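Local structure of bradyzoite surface antigen BSR4 (Toxoplasma gondii, 2JKS) at residues Cys176-Gly181 / Ile200-Asp205. The protein is a zinc-binding surface antigen of the bradyzoite stage, a member of the SAG1-related (SRS) superfamily, probably displayed on the parasite's surface. Numbering follows the deposited sequence.
Sequences CAYGKG and INCGSD. With ZN (zinc ion), chain F.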
loop_
_atom_site.group_PDB
_atom_site.type_symbol
_atom_site.label_atom_id
_atom_site.label_comp_id
_atom_site.label_asym_id
_atom_site.label_seq_id
_atom_site.Cartn_x
_atom_site.Cartn_y
_atom_site.Cartn_z
ATOM N N CYS A 176 -5.885 7.159 -4.792
ATOM C CA CYS A 176 -6.278 5.821 -5.245
ATOM C C CYS A 176 -5.251 4.794 -4.758
ATOM O O CYS A 176 -4.055 5.062 -4.737
ATOM C CB CYS A 176 -6.378 5.744 -6.790
ATOM S SG CYS A 176 -7.914 6.434 -7.482
ATOM N N ALA A 177 -5.766 3.641 -4.364
ATOM C CA ALA A 177 -4.951 2.458 -4.065
ATOM C C ALA A 177 -5.608 1.227 -4.710
ATOM O O ALA A 177 -6.666 1.328 -5.341
ATOM C CB ALA A 177 -4.764 2.306 -2.551
ATOM N N TYR A 178 -4.967 0.061 -4.585
ATOM C CA TYR A 178 -5.176 -1.038 -5.520
ATOM C C TYR A 178 -5.063 -2.388 -4.792
ATOM O O TYR A 178 -5.089 -3.457 -5.440
ATOM C CB TYR A 178 -4.114 -0.988 -6.664
ATOM C CG TYR A 178 -3.963 0.394 -7.268
ATOM C CD1 TYR A 178 -4.939 0.892 -8.155
ATOM C CD2 TYR A 178 -2.902 1.230 -6.903
ATOM C CE1 TYR A 178 -4.876 2.179 -8.629
ATOM C CE2 TYR A 178 -2.814 2.494 -7.405
ATOM C CZ TYR A 178 -3.819 2.972 -8.238
ATOM O OH TYR A 178 -3.689 4.212 -8.735
ATOM N N GLY A 179 -4.986 -2.342 -3.462
ATOM C CA GLY A 179 -4.993 -3.565 -2.644
ATOM C C GLY A 179 -6.272 -4.350 -2.723
ATOM O O GLY A 179 -7.311 -3.811 -3.096
ATOM N N LYS A 180 -6.195 -5.630 -2.382
ATOM C CA LYS A 180 -7.378 -6.479 -2.228
ATOM C C LYS A 180 -8.579 -5.808 -1.504
ATOM O O LYS A 180 -9.743 -5.972 -1.925
ATOM C CB LYS A 180 -6.998 -7.822 -1.494
ATOM C CG LYS A 180 -8.053 -8.942 -1.629
ATOM C CD LYS A 180 -7.783 -10.102 -0.642
ATOM C CE LYS A 180 -8.869 -11.209 -0.695
ATOM N NZ LYS A 180 -10.062 -10.904 0.165
ATOM N N GLY A 181 -8.307 -5.066 -0.439
ATOM C CA GLY A 181 -9.336 -4.385 0.320
ATOM C C GLY A 181 -9.488 -2.882 0.074
ATOM O O GLY A 181 -10.245 -2.238 0.767
ATOM N N ILE A 200 -7.086 13.681 -9.062
ATOM C CA ILE A 200 -6.902 12.254 -8.956
ATOM C C ILE A 200 -5.433 11.929 -8.914
ATOM O O ILE A 200 -4.690 12.260 -9.833
ATOM C CB ILE A 200 -7.528 11.527 -10.165
ATOM C CG1 ILE A 200 -8.975 12.014 -10.438
ATOM C CG2 ILE A 200 -7.443 9.978 -10.002
ATOM C CD1 ILE A 200 -9.981 11.691 -9.377
ATOM N N ASN A 201 -5.015 11.329 -7.802
ATOM C CA ASN A 201 -3.644 10.846 -7.663
ATOM C C ASN A 201 -3.599 9.323 -7.769
ATOM O O ASN A 201 -4.094 8.605 -6.860
ATOM C CB ASN A 201 -3.027 11.322 -6.361
ATOM C CG ASN A 201 -2.926 12.845 -6.279
ATOM O OD1 ASN A 201 -2.592 13.529 -7.268
ATOM N ND2 ASN A 201 -3.262 13.388 -5.120
ATOM N N CYS A 202 -3.054 8.817 -8.892
ATOM C CA CYS A 202 -2.918 7.366 -9.029
ATOM C C CYS A 202 -1.630 6.795 -8.375
ATOM O O CYS A 202 -1.574 5.609 -8.089
ATOM C CB CYS A 202 -2.957 6.892 -10.501
ATOM S SG CYS A 202 -4.450 7.392 -11.400
ATOM N N GLY A 203 -0.638 7.641 -8.110
ATOM C CA GLY A 203 0.619 7.115 -7.496
ATOM C C GLY A 203 1.375 6.372 -8.595
ATOM O O GLY A 203 0.908 6.289 -9.733
ATOM N N SER A 204 2.550 5.825 -8.284
ATOM C CA SER A 204 3.349 5.260 -9.347
ATOM C C SER A 204 2.842 3.865 -9.701
ATOM O O SER A 204 3.240 3.335 -10.706
ATOM C CB SER A 204 4.845 5.244 -8.963
ATOM O OG SER A 204 4.997 4.471 -7.783
ATOM N N ASP A 205 1.917 3.309 -8.910
ATOM C CA ASP A 205 1.378 1.960 -9.152
ATOM C C ASP A 205 0.136 1.948 -10.055
ATOM O O ASP A 205 -0.406 0.878 -10.383
ATOM C CB ASP A 205 1.011 1.321 -7.807
ATOM C CG ASP A 205 2.240 0.880 -7.037
ATOM O OD1 ASP A 205 3.142 0.361 -7.701
ATOM O OD2 ASP A 205 2.304 1.037 -5.792
HETATM ZN ZN ZN F . 4.873 -0.387 -6.928
HETATM O O HOH W 1 -2.383 7.198 -5.034
HETATM O O HOH W 2 6.537 -0.974 -8.599
#
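Tyr178 lays its ring against the turn Cys202-Asp205, the CD2-CE2 side meeting Asp205 and the hydroxyl reaching Cys202. Tyr178 CG lies anti to the carbonyl carbon (chi1 -48°), on the side of CB that faces this turn. Tyr178 OH donates to Cys202 O at 2.6 Å, in the carbonyl plane and on a lone pair; the acceptor sits at the ring edge, and the ring and the carbonyl group are nearly coplanar. Tyr178 OH also lies 3.3 Å from Cys202 CB. Asp205 CB rests 4.0 Å from Tyr178 CD2, its carboxylate plane nearly perpendicular to the ring (88°), while Asp205 O stands over one face toward the rim. Where strand 173-175 runs out beside its parallel neighbour 197-201, Cys176 N gives Asn201 O a nearly straight bond of 3.1 Å, and a water bridges Cys176 O and Asn201 O, donating to both. Asn201 O thus accepts twice. This is the second SRS domain, a disulfide-bonded beta sandwich: Cys176 and Cys202 are bonded to Cys301 and Cys275 respectively, tying both segments to neighbouring strands of the other sheet. Cys176 SG also packs loosely on Ile200 CG2 at 4.4 Å. Beyond the ring, Asp205 OD1 binds zinc at 2.0 Å; Glu96, from the first SRS domain, and a water at 2.4 Å are further ligands, so the metal bridges the two domains.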